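Local coordinates for protein ribose-phosphate pyrophosphokinase (Mycobacterium smegmatis, PDB 5MP7) that is a magnesium-dependent homohexamer that probably transfers the pyrophosphoryl group of ATP to ribose 5-phosphate, making phosphoribosyl pyrophosphate (PRPP), at residues L64-A69 against N283-T288; P98-A103 against I132-L137; C226-D231 against G241-L246; M232-G237 against V262-A267; R277-T282 against P294-L299. All blocks are in the same frame, centred on the assembly; numbering follows the deposited sequence.

Contact 1: residues L64-A69 against N283-T288; sequences LQSHPA and NTLPIT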
# COMPACT_ATOMS: atom_id res chain seq x y z
N LEU A 64 -35.32 38.84 29.87
CA LEU A 64 -34.81 39.94 29.10
C LEU A 64 -33.85 39.45 28.04
O LEU A 64 -32.84 38.88 28.35
CB LEU A 64 -34.13 40.93 30.04
CG LEU A 64 -33.31 42.09 29.46
CD1 LEU A 64 -34.07 42.97 28.49
CD2 LEU A 64 -32.85 42.94 30.65
N GLN A 65 -34.17 39.69 26.79
CA GLN A 65 -33.28 39.36 25.71
C GLN A 65 -33.32 40.46 24.64
O GLN A 65 -34.38 40.76 24.06
CB GLN A 65 -33.66 38.00 25.09
CG GLN A 65 -32.76 37.52 23.98
CD GLN A 65 -31.42 36.97 24.50
OE1 GLN A 65 -30.64 37.67 25.12
NE2 GLN A 65 -31.16 35.71 24.21
N SER A 66 -32.15 41.00 24.33
CA SER A 66 -31.98 41.85 23.16
C SER A 66 -31.65 40.97 21.93
O SER A 66 -31.27 39.84 22.08
CB SER A 66 -30.89 42.83 23.45
OG SER A 66 -30.93 43.86 22.52
N HIS A 67 -31.80 41.50 20.72
CA HIS A 67 -31.73 40.68 19.50
C HIS A 67 -30.85 41.32 18.45
O HIS A 67 -31.30 41.64 17.34
CB HIS A 67 -33.13 40.43 18.93
CG HIS A 67 -33.94 39.54 19.79
ND1 HIS A 67 -34.73 40.01 20.80
CD2 HIS A 67 -34.06 38.20 19.81
CE1 HIS A 67 -35.29 39.00 21.43
NE2 HIS A 67 -34.91 37.89 20.84
N PRO A 68 -29.57 41.50 18.77
CA PRO A 68 -28.63 41.91 17.75
C PRO A 68 -28.26 40.73 16.82
O PRO A 68 -28.63 39.59 17.08
CB PRO A 68 -27.42 42.32 18.56
CG PRO A 68 -27.45 41.38 19.73
CD PRO A 68 -28.92 41.30 20.07
N ALA A 69 -27.48 41.01 15.79
CA ALA A 69 -26.91 39.97 14.91
C ALA A 69 -25.99 39.05 15.71
O ALA A 69 -25.24 39.54 16.54
CB ALA A 69 -26.13 40.63 13.79
N ASN A 283 -29.85 52.36 24.03
CA ASN A 283 -29.13 51.08 24.09
C ASN A 283 -30.04 49.85 24.11
O ASN A 283 -29.81 48.91 24.87
CB ASN A 283 -28.13 51.09 25.27
CG ASN A 283 -28.81 51.04 26.61
OD1 ASN A 283 -29.93 51.51 26.77
ND2 ASN A 283 -28.14 50.49 27.57
N THR A 284 -31.11 49.85 23.31
CA THR A 284 -31.97 48.68 23.22
C THR A 284 -31.19 47.54 22.62
O THR A 284 -31.48 46.41 22.92
CB THR A 284 -33.21 48.93 22.33
OG1 THR A 284 -32.82 49.63 21.15
CG2 THR A 284 -34.28 49.72 23.07
N LEU A 285 -30.23 47.86 21.79
CA LEU A 285 -29.26 46.95 21.23
C LEU A 285 -27.90 47.31 21.75
O LEU A 285 -27.69 48.46 22.11
CB LEU A 285 -29.23 47.09 19.71
CG LEU A 285 -30.53 46.55 19.12
CD1 LEU A 285 -30.87 47.19 17.80
CD2 LEU A 285 -30.49 45.03 18.93
N PRO A 286 -26.98 46.34 21.83
CA PRO A 286 -25.67 46.66 22.41
C PRO A 286 -24.87 47.46 21.39
O PRO A 286 -24.77 47.07 20.25
CB PRO A 286 -25.03 45.29 22.66
CG PRO A 286 -25.69 44.41 21.70
CD PRO A 286 -27.07 44.92 21.44
N ILE A 287 -24.34 48.60 21.80
CA ILE A 287 -23.56 49.43 20.91
C ILE A 287 -22.10 49.12 21.19
O ILE A 287 -21.51 49.72 22.08
CB ILE A 287 -23.82 50.93 21.16
CG1 ILE A 287 -25.33 51.24 21.29
CG2 ILE A 287 -23.18 51.74 20.04
CD1 ILE A 287 -26.16 51.02 20.03
N THR A 288 -21.52 48.19 20.43
CA THR A 288 -20.15 47.77 20.64
C THR A 288 -19.19 48.83 20.12
O THR A 288 -19.60 49.79 19.44
CB THR A 288 -19.83 46.45 19.91
OG1 THR A 288 -19.99 46.59 18.49
CG2 THR A 288 -20.73 45.33 20.43

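Contact 2: residues P98-A103 against I132-L137; sequences PFYPYA and IVSVDL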
# COMPACT_ATOMS: atom_id res chain seq x y z
N PRO A 98 -36.51 44.40 23.90
CA PRO A 98 -36.37 45.84 23.71
C PRO A 98 -36.42 46.22 22.24
O PRO A 98 -37.04 47.21 21.89
CB PRO A 98 -35.02 46.15 24.33
CG PRO A 98 -34.80 45.07 25.33
CD PRO A 98 -35.42 43.85 24.73
N PHE A 99 -35.78 45.44 21.38
CA PHE A 99 -35.94 45.55 19.93
C PHE A 99 -36.69 44.30 19.46
O PHE A 99 -36.21 43.18 19.60
CB PHE A 99 -34.56 45.65 19.31
CG PHE A 99 -34.53 45.57 17.80
CD1 PHE A 99 -34.70 46.72 17.05
CD2 PHE A 99 -34.28 44.37 17.16
CE1 PHE A 99 -34.64 46.68 15.67
CE2 PHE A 99 -34.22 44.31 15.79
CZ PHE A 99 -34.41 45.47 15.03
N TYR A 100 -37.90 44.50 18.94
CA TYR A 100 -38.78 43.39 18.56
C TYR A 100 -38.31 42.80 17.24
O TYR A 100 -38.32 43.47 16.21
CB TYR A 100 -40.20 43.89 18.48
CG TYR A 100 -41.25 42.82 18.34
CD1 TYR A 100 -41.53 42.23 17.11
CD2 TYR A 100 -42.04 42.46 19.42
CE1 TYR A 100 -42.54 41.29 16.96
CE2 TYR A 100 -43.07 41.50 19.29
CZ TYR A 100 -43.32 40.94 18.05
OH TYR A 100 -44.30 40.02 17.87
N PRO A 101 -37.85 41.57 17.25
CA PRO A 101 -37.38 40.97 16.01
C PRO A 101 -38.49 40.72 14.99
O PRO A 101 -39.59 40.34 15.37
CB PRO A 101 -36.81 39.60 16.46
CG PRO A 101 -37.36 39.35 17.81
CD PRO A 101 -38.01 40.58 18.32
N TYR A 102 -38.14 40.94 13.71
CA TYR A 102 -39.00 40.81 12.58
C TYR A 102 -40.09 41.87 12.52
O TYR A 102 -41.06 41.71 11.78
CB TYR A 102 -39.59 39.39 12.49
CG TYR A 102 -38.57 38.40 12.12
CD1 TYR A 102 -38.21 38.24 10.82
CD2 TYR A 102 -37.91 37.65 13.09
CE1 TYR A 102 -37.26 37.32 10.45
CE2 TYR A 102 -36.95 36.73 12.76
CZ TYR A 102 -36.63 36.56 11.42
OH TYR A 102 -35.62 35.73 11.06
N ALA A 103 -39.96 42.94 13.28
CA ALA A 103 -40.99 44.01 13.31
C ALA A 103 -41.23 44.63 11.95
O ALA A 103 -42.35 45.03 11.68
CB ALA A 103 -40.65 45.08 14.33
N ILE A 132 -45.80 40.56 26.79
CA ILE A 132 -44.66 41.04 26.01
C ILE A 132 -44.46 42.52 26.33
O ILE A 132 -45.40 43.29 26.38
CB ILE A 132 -44.90 40.87 24.53
CG1 ILE A 132 -44.88 39.41 24.17
CG2 ILE A 132 -43.83 41.56 23.72
CD1 ILE A 132 -45.27 39.14 22.73
N VAL A 133 -43.21 42.91 26.57
CA VAL A 133 -42.83 44.30 26.77
C VAL A 133 -41.81 44.64 25.69
O VAL A 133 -40.81 43.92 25.50
CB VAL A 133 -42.15 44.49 28.10
CG1 VAL A 133 -41.59 45.88 28.22
CG2 VAL A 133 -43.13 44.21 29.22
N SER A 134 -42.05 45.74 24.98
CA SER A 134 -41.15 46.16 23.91
C SER A 134 -41.03 47.67 23.87
O SER A 134 -41.85 48.38 24.46
CB SER A 134 -41.67 45.60 22.61
OG SER A 134 -40.64 45.47 21.66
N VAL A 135 -40.02 48.16 23.18
CA VAL A 135 -39.81 49.59 23.09
C VAL A 135 -39.90 49.99 21.63
O VAL A 135 -39.18 49.44 20.81
CB VAL A 135 -38.41 49.99 23.62
CG1 VAL A 135 -38.24 51.52 23.60
CG2 VAL A 135 -38.19 49.46 25.03
N ASP A 136 -40.72 51.00 21.35
CA ASP A 136 -40.83 51.60 20.02
C ASP A 136 -40.90 50.62 18.86
O ASP A 136 -40.02 50.53 17.98
CB ASP A 136 -39.77 52.69 19.80
CG ASP A 136 -40.08 54.00 20.56
OD1 ASP A 136 -41.26 54.46 20.59
OD2 ASP A 136 -39.15 54.57 21.17
N LEU A 137 -42.00 49.87 18.87
CA LEU A 137 -42.35 49.00 17.77
C LEU A 137 -42.37 49.75 16.44
O LEU A 137 -42.74 50.91 16.36
CB LEU A 137 -43.70 48.36 18.04
CG LEU A 137 -43.76 47.52 19.30
CD1 LEU A 137 -45.19 47.27 19.72
CD2 LEU A 137 -43.00 46.22 19.10
O HOH W 1 -38.97 47.04 19.06

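Contact 3: residues C226-D231 against G241-L246; sequences CILTDD and GAVNLL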
# COMPACT_ATOMS: atom_id res chain seq x y z
N CYS A 226 -32.39 70.80 11.50
CA CYS A 226 -33.26 69.65 11.24
C CYS A 226 -33.07 68.51 12.23
O CYS A 226 -31.97 68.06 12.42
CB CYS A 226 -32.97 69.10 9.86
SG CYS A 226 -33.39 70.30 8.61
N ILE A 227 -34.17 68.03 12.82
CA ILE A 227 -34.20 66.84 13.63
C ILE A 227 -34.74 65.71 12.75
O ILE A 227 -35.95 65.62 12.54
CB ILE A 227 -35.13 66.99 14.84
CG1 ILE A 227 -34.97 68.35 15.54
CG2 ILE A 227 -34.89 65.87 15.83
CD1 ILE A 227 -33.61 68.66 16.09
N LEU A 228 -33.85 64.87 12.25
CA LEU A 228 -34.21 63.73 11.43
C LEU A 228 -34.53 62.57 12.34
O LEU A 228 -33.66 62.07 13.06
CB LEU A 228 -33.03 63.34 10.57
CG LEU A 228 -33.12 62.60 9.27
CD1 LEU A 228 -34.37 62.94 8.49
CD2 LEU A 228 -31.87 62.91 8.47
N THR A 229 -35.77 62.12 12.33
CA THR A 229 -36.21 61.12 13.31
C THR A 229 -36.61 59.81 12.62
O THR A 229 -37.34 59.81 11.65
CB THR A 229 -37.32 61.69 14.23
OG1 THR A 229 -37.62 60.74 15.25
CG2 THR A 229 -38.57 62.01 13.48
N ASP A 230 -36.11 58.70 13.13
CA ASP A 230 -36.49 57.39 12.64
C ASP A 230 -36.63 56.40 13.80
O ASP A 230 -36.16 56.64 14.89
CB ASP A 230 -35.48 56.88 11.60
CG ASP A 230 -36.16 56.09 10.43
OD1 ASP A 230 -37.37 55.83 10.50
OD2 ASP A 230 -35.48 55.76 9.41
N ASP A 231 -37.33 55.31 13.58
CA ASP A 231 -37.42 54.22 14.55
C ASP A 231 -36.10 53.51 14.76
O ASP A 231 -35.72 53.24 15.92
CB ASP A 231 -38.54 53.24 14.17
CG ASP A 231 -38.33 52.55 12.81
OD1 ASP A 231 -37.61 53.11 11.94
OD2 ASP A 231 -38.91 51.46 12.59
N GLY A 241 -28.75 59.46 2.97
CA GLY A 241 -29.36 60.10 1.82
C GLY A 241 -30.17 61.33 2.21
O GLY A 241 -30.10 62.37 1.56
N ALA A 242 -30.91 61.21 3.31
CA ALA A 242 -31.71 62.31 3.78
C ALA A 242 -30.87 63.49 4.26
O ALA A 242 -31.23 64.63 4.07
CB ALA A 242 -32.68 61.84 4.85
N VAL A 243 -29.74 63.20 4.89
CA VAL A 243 -28.86 64.25 5.40
C VAL A 243 -28.34 65.07 4.24
O VAL A 243 -28.37 66.29 4.31
CB VAL A 243 -27.68 63.67 6.18
CG1 VAL A 243 -26.62 64.74 6.46
CG2 VAL A 243 -28.18 63.09 7.49
N ASN A 244 -27.88 64.38 3.20
CA ASN A 244 -27.33 65.02 2.03
C ASN A 244 -28.38 65.89 1.31
O ASN A 244 -28.09 66.98 0.84
CB ASN A 244 -26.78 63.95 1.09
CG ASN A 244 -26.56 64.48 -0.32
OD1 ASN A 244 -25.75 65.36 -0.50
ND2 ASN A 244 -27.31 63.97 -1.32
N LEU A 245 -29.61 65.39 1.24
CA LEU A 245 -30.73 66.13 0.64
C LEU A 245 -31.06 67.38 1.42
O LEU A 245 -31.40 68.40 0.83
CB LEU A 245 -31.99 65.25 0.58
CG LEU A 245 -32.62 65.08 -0.78
CD1 LEU A 245 -31.71 64.36 -1.76
CD2 LEU A 245 -33.90 64.29 -0.56
N LEU A 246 -31.04 67.29 2.74
CA LEU A 246 -31.38 68.44 3.60
C LEU A 246 -30.27 69.50 3.50
O LEU A 246 -30.56 70.69 3.50
CB LEU A 246 -31.56 68.03 5.05
CG LEU A 246 -32.78 67.17 5.32
CD1 LEU A 246 -32.68 66.53 6.69
CD2 LEU A 246 -34.07 67.96 5.19

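Contact 4: residues M232-G237 against V262-A267; sequences MIDTGG and VLSDPA. With ACT (acetate ion), chain D.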
# COMPACT_ATOMS: atom_id res chain seq x y z
N MET A 232 -35.37 53.25 13.68
CA MET A 232 -34.11 52.55 13.76
C MET A 232 -33.15 53.04 12.69
O MET A 232 -33.58 53.59 11.70
CB MET A 232 -34.33 51.05 13.60
CG MET A 232 -34.67 50.63 12.19
SD MET A 232 -34.71 48.85 12.01
CE MET A 232 -36.24 48.43 12.90
N ILE A 233 -31.87 52.78 12.90
CA ILE A 233 -30.89 52.97 11.86
C ILE A 233 -30.25 51.63 11.62
O ILE A 233 -29.66 51.08 12.55
CB ILE A 233 -29.80 53.95 12.31
CG1 ILE A 233 -30.41 55.29 12.70
CG2 ILE A 233 -28.79 54.15 11.20
CD1 ILE A 233 -29.52 56.13 13.58
N ASP A 234 -30.37 51.10 10.41
CA ASP A 234 -29.76 49.83 10.08
C ASP A 234 -28.43 49.96 9.32
O ASP A 234 -27.38 49.84 9.94
CB ASP A 234 -30.75 48.90 9.37
CG ASP A 234 -30.20 47.52 9.18
OD1 ASP A 234 -29.23 47.15 9.86
OD2 ASP A 234 -30.74 46.79 8.36
N THR A 235 -28.45 50.13 7.99
CA THR A 235 -27.20 50.29 7.19
C THR A 235 -26.83 51.76 7.05
O THR A 235 -25.69 52.07 6.70
CB THR A 235 -27.34 49.71 5.78
OG1 THR A 235 -28.48 50.32 5.13
CG2 THR A 235 -27.57 48.21 5.86
N GLY A 236 -27.78 52.65 7.36
CA GLY A 236 -27.56 54.08 7.29
C GLY A 236 -27.76 54.67 5.89
O GLY A 236 -27.49 55.85 5.67
N GLY A 237 -28.27 53.87 4.95
CA GLY A 237 -28.43 54.32 3.55
C GLY A 237 -29.47 55.41 3.39
O GLY A 237 -29.19 56.47 2.87
N VAL A 262 -29.13 49.64 15.22
CA VAL A 262 -28.75 48.32 14.71
C VAL A 262 -27.36 48.49 14.16
O VAL A 262 -26.49 47.67 14.38
CB VAL A 262 -29.71 47.84 13.61
CG1 VAL A 262 -29.32 46.46 13.11
CG2 VAL A 262 -31.16 47.85 14.11
N LEU A 263 -27.17 49.57 13.40
CA LEU A 263 -25.85 50.04 12.95
C LEU A 263 -24.98 48.98 12.30
O LEU A 263 -23.82 48.81 12.63
CB LEU A 263 -25.11 50.72 14.09
CG LEU A 263 -25.81 51.97 14.63
CD1 LEU A 263 -25.14 52.42 15.91
CD2 LEU A 263 -25.78 53.12 13.63
N SER A 264 -25.55 48.25 11.36
CA SER A 264 -24.83 47.21 10.65
C SER A 264 -23.89 47.80 9.63
O SER A 264 -24.08 48.93 9.19
CB SER A 264 -25.84 46.35 9.88
OG SER A 264 -27.00 46.06 10.63
N ASP A 265 -22.90 47.00 9.23
CA ASP A 265 -22.06 47.22 8.02
C ASP A 265 -21.30 48.55 8.03
O ASP A 265 -20.51 48.80 8.98
CB ASP A 265 -22.79 46.84 6.70
CG ASP A 265 -24.19 47.47 6.52
OD1 ASP A 265 -25.21 46.90 6.91
OD2 ASP A 265 -24.30 48.53 5.92
N PRO A 266 -21.54 49.42 7.03
CA PRO A 266 -20.84 50.66 6.88
C PRO A 266 -21.54 51.85 7.57
O PRO A 266 -21.13 52.99 7.36
CB PRO A 266 -20.87 50.84 5.37
CG PRO A 266 -22.21 50.31 5.00
CD PRO A 266 -22.59 49.33 6.01
N ALA A 267 -22.59 51.59 8.36
CA ALA A 267 -23.38 52.67 8.94
C ALA A 267 -22.55 53.58 9.82
O ALA A 267 -22.67 54.77 9.70
CB ALA A 267 -24.56 52.14 9.73
C ACT D . -31.41 51.75 6.18
O ACT D . -31.12 52.76 6.91
OXT ACT D . -30.86 50.63 6.30
CH3 ACT D . -32.45 51.80 5.10

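Contact 5: residues R277-T282 against P294-L299; sequences REVIVT and PQLTVL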
# COMPACT_ATOMS: atom_id res chain seq x y z
N ARG A 277 -24.38 66.61 12.80
CA ARG A 277 -23.73 67.12 13.99
C ARG A 277 -23.82 66.12 15.13
O ARG A 277 -22.92 66.03 15.94
CB ARG A 277 -24.42 68.42 14.40
CG ARG A 277 -23.55 69.28 15.27
CD ARG A 277 -24.33 70.31 16.07
NE ARG A 277 -23.89 70.18 17.47
CZ ARG A 277 -23.89 71.12 18.41
NH1 ARG A 277 -24.20 72.40 18.15
NH2 ARG A 277 -23.51 70.79 19.64
N GLU A 278 -24.96 65.44 15.25
CA GLU A 278 -25.17 64.48 16.32
C GLU A 278 -26.05 63.31 15.87
O GLU A 278 -26.93 63.50 15.03
CB GLU A 278 -25.76 65.16 17.54
CG GLU A 278 -25.50 64.36 18.79
CD GLU A 278 -25.89 65.04 20.09
OE1 GLU A 278 -26.29 66.25 20.08
OE2 GLU A 278 -25.74 64.39 21.15
N VAL A 279 -25.78 62.12 16.39
CA VAL A 279 -26.61 60.95 16.17
C VAL A 279 -26.95 60.40 17.55
O VAL A 279 -26.07 60.09 18.30
CB VAL A 279 -25.91 59.90 15.35
CG1 VAL A 279 -26.84 58.74 15.11
CG2 VAL A 279 -25.45 60.46 14.03
N ILE A 280 -28.22 60.36 17.91
CA ILE A 280 -28.66 59.98 19.23
C ILE A 280 -29.46 58.70 19.14
O ILE A 280 -30.41 58.61 18.36
CB ILE A 280 -29.55 61.05 19.82
CG1 ILE A 280 -28.85 62.39 19.73
CG2 ILE A 280 -29.84 60.76 21.28
CD1 ILE A 280 -29.76 63.57 19.85
N VAL A 281 -29.04 57.69 19.90
CA VAL A 281 -29.70 56.39 19.97
C VAL A 281 -29.80 55.93 21.41
O VAL A 281 -29.23 56.54 22.29
CB VAL A 281 -28.98 55.28 19.18
CG1 VAL A 281 -28.91 55.62 17.72
CG2 VAL A 281 -27.61 55.03 19.71
N THR A 282 -30.63 54.92 21.65
CA THR A 282 -30.72 54.29 22.96
C THR A 282 -29.94 53.02 22.90
O THR A 282 -29.50 52.60 21.83
CB THR A 282 -32.17 53.95 23.41
OG1 THR A 282 -32.67 52.82 22.65
CG2 THR A 282 -33.06 55.14 23.23
N PRO A 294 -17.63 59.58 16.84
CA PRO A 294 -17.64 60.74 17.75
C PRO A 294 -19.00 61.46 17.92
O PRO A 294 -19.34 61.88 19.03
CB PRO A 294 -16.60 61.66 17.11
CG PRO A 294 -15.65 60.71 16.45
CD PRO A 294 -16.55 59.70 15.84
N GLN A 295 -19.77 61.55 16.84
CA GLN A 295 -21.08 62.20 16.88
C GLN A 295 -22.15 61.37 17.61
O GLN A 295 -23.21 61.91 17.92
CB GLN A 295 -21.59 62.46 15.48
CG GLN A 295 -20.74 63.45 14.69
CD GLN A 295 -19.56 62.77 14.00
OE1 GLN A 295 -18.99 61.81 14.50
NE2 GLN A 295 -19.20 63.25 12.82
N LEU A 296 -21.88 60.10 17.87
CA LEU A 296 -22.80 59.19 18.52
C LEU A 296 -22.98 59.40 20.01
O LEU A 296 -22.05 59.41 20.76
CB LEU A 296 -22.37 57.74 18.27
CG LEU A 296 -23.43 56.74 18.67
CD1 LEU A 296 -24.68 56.85 17.80
CD2 LEU A 296 -22.85 55.34 18.55
N THR A 297 -24.22 59.52 20.43
CA THR A 297 -24.60 59.62 21.83
C THR A 297 -25.58 58.50 22.14
O THR A 297 -26.50 58.27 21.38
CB THR A 297 -25.31 60.93 22.08
OG1 THR A 297 -24.40 61.99 21.74
CG2 THR A 297 -25.78 61.04 23.52
N VAL A 298 -25.35 57.79 23.23
CA VAL A 298 -26.19 56.66 23.62
C VAL A 298 -26.84 56.95 24.92
O VAL A 298 -26.16 57.23 25.90
CB VAL A 298 -25.38 55.35 23.73
CG1 VAL A 298 -26.29 54.20 24.08
CG2 VAL A 298 -24.71 55.07 22.39
N LEU A 299 -28.17 56.90 24.94
CA LEU A 299 -28.91 57.11 26.19
C LEU A 299 -29.40 55.78 26.68
O LEU A 299 -29.66 54.90 25.87
CB LEU A 299 -30.08 58.05 25.99
CG LEU A 299 -29.73 59.38 25.32
CD1 LEU A 299 -31.03 60.10 24.98
CD2 LEU A 299 -28.84 60.28 26.19

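Contact 1: residues L64-A69 against N283-T288
The seam between the two PRTase-like halves of the subunit is closed here by two loops, S66 and P68 of the N-terminal half meeting T284, L285 and P286 of the C-terminal half. One hydrogen bond joins the two segments. S66 OG, anti to its own backbone N (chi1 -165°), points at T284 O and donates to it over 2.6 Å. The hydroxyl arrives in the plane of the carbonyl and uses one of its lone pairs, with a C=O...OG angle of 145°. Beside this bond the contact turns apolar. L285 CD2 is laid against the H67-P68 peptide, 3.7 Å from P68 N, and comes within 4.1 Å of P68 CB. The rings of P68 and P286 cross at about a right angle, P68 CB lying 3.9 Å from P286 CD. T284 spends its own hydroxyl on H260 ND1, while its carbonyl serves S66. Around the contact, W74 of helix 71-87 packs on H67 and P68. H20 touches both S66 and P286. On the other side of the seam, the side chain of I287 packs on L296 and V298 of strand 296-299.

Contact 2: residues P98-A103 against I132-L137
Y100 turns one edge of its ring to S134 and I132, while L137 touches its CB and the near ring atoms at a slant. The hydroxyl of S134 lies near the ring plane at that edge, OG standing 3.6 Å from Y100 CB, and I132 CG2 reaches the same rim further out, 4.5 Å from Y100 CE2. L137 CD2 is 3.7 Å from Y100 CB and also touches CG and CD2 of the ring. The tyrosine CG is anti to the backbone N (chi1 -169°), beside the carbonyl carbon; at the far end OH is hydrogen-bonded to A117 O of helix 116-127. S134 OG is itself hydrogen-bonded to L97 O. The two segments belong to a beta-alpha-beta crossover, in which strand 92-97 leads through a long loop and helix 116-127 to its parallel neighbour 131-135. Just past the first strand the backbones still keep in touch, though loosely, V135 N making a weak 3.4 Å bond to P98 O. Beyond that point a water takes over from direct pairing. It accepts from Y100 N at 2.8 Å and donates to V135 O at 3.0 Å, with a longer, weak link to S134 OG. From Y100 to A103 the chain makes a type II beta turn, closed by a weak bond from A103 N to Y100 O. At that turn Y102 N is hydrogen-bonded to E47 OE2 of the second subunit, E47 being a predicted ATP-binding residue.

Contact 3: residues C226-D231 against G241-L246
L228 and C226 of the strand meet A242, V243 and L246 of the helix in an entirely apolar interface. The main bump is L228, whose CD2 methyl settles into a hollow on the helix surface outlined by three side chains. V243 CG2 bounds it at 3.8 Å and A242 CB at 3.9 Å. One helical turn on from A242, L246 CD1 forms the third wall, 4.1 Å away. L228 CG is anti to the backbone N (chi1 -155°), which carries the branch out from the strand toward this hollow. A242 contributes just its CB, which touches both methyls of L228, CD1 more lightly than CD2. The fit is reciprocal. L246 pushes its own forked end back at the strand, so that CD1 touches both L228 CD2 and C226 CB, 4.1 Å from the latter, and CD2 brushes C226 SG. The two axes stay 10.4 Å apart at their closest approach and run nearly antiparallel, at 159°. Strand 225-230, helix 237-248 and the adjacent parallel strand 253-258 form a beta-alpha-beta crossover, and this contact packs the helix on its first strand. The connection between them carries much of the predicted ribose 5-phosphate site, to which D230 at the strand end also belongs. C226 and L228 also touch V175 of strand 172-176, and V243 reaches across to V254 and I256 of strand 253-258. I227 points away from helix 237-248, and T229 packs on A185 and W188 of helix 182-191.

Contact 4: residues M232-G237 against V262-A267
I233 O takes two backbone donors from the facing loop. V262 N reaches it at 3.1 Å, nearly along the C=O axis, and L263 N at 3.0 Å with an almost straight N-H...O angle of 177°. One residue on, D234 O accepts from S264 N at 2.8 Å. The side chains repeat the pairing: S264 OG donates to D234 OD1 over 2.6 Å, meeting the carboxylate oxygen nearly on the extension of its C-O bond. D234 CG is anti to the backbone N (chi1 -172°); OD1 also lies against V262 CG1. Its second oxygen, OD2, has a long, weak ion pair with R104. V262 O is taken by K291 NZ. The S264-A267 segment folds into a type II' beta turn, and A267 CB lies against T235 O, which has a weak bond from R270. Apolar contacts flank these bonds, among them I233 CG2 on L263 CD2 at 4.0 Å. The 232-237 segment also binds an acetate, probably from the crystallisation liquor. Its OXT is gripped twice by T235, through N at 3.0 Å and OG1 at 2.7 Å, while G236 N makes a weak bond to the other oxygen. Segment 232-237 thus holds an anion with T235 N and OG1, and weakly with G236 N, just before helix 237-248, consistent with its predicted role in binding ribose 5-phosphate, and the carbonyls of I233 and D234 are turned to the facing loop instead.

Contact 5: residues R277-T282 against P294-L299
E278 OE2 is gripped by two hydroxyls, T297 OG1 on the neighbouring strand and Y162 OH of helix 156-167. The threonine donates over 2.8 Å to the anti lone pair, the one facing away from OE1, and OE1 is bonded to Y167 OH. The glutamate gets there as an extended chain, CG anti to the backbone N (chi1 -158°). Beside this side-chain bridge the backbones run as a regular parallel pair. V279 N donates to Q295 O at 3.0 Å, and V279 O accepts from T297 N at 2.9 Å. V281 repeats the pattern with T297 O and L299 N. Strand 296-299 is thereby added as an outermost strand of the C-terminal half's sheet within this chain, and the crossover from 278-282 holds no helix, only loop. On the face carrying V279, V281, L296 and V298, the tip of L296 bridges two valines, its CD1 lying 3.9 Å from V279 CG1 and equally far from V281 CG2. V298 CG2 continues the row against V281 CG2. On the opposite face I280 CG2 packs on L299 CD1 at 3.9 Å, and I280 also touches L159 and Y162 of helix 156-167.

In the fold
From the N terminus, contact 1 opens at 64-69 and closes only at 283-288, so one long loop joins the two halves of the subunit and holds contacts 2, 3 and 4 inside it. Contact 2 closes first, within the N-terminal half. Contacts 3 and 4 follow in the C-terminal half and cross: 232-237 lies between the segments of contact 3, while 262-267 comes after them. Contact 5 begins before contact 1 closes and ends after it, so those two also cross. F99 of contact 2 touches M232 and V262, and L285 of contact 1 touches V262, so that contacts 1, 2 and 4 meet around V262, next to the loop predicted to bind ribose 5-phosphate; I233 packs on V279 and V281.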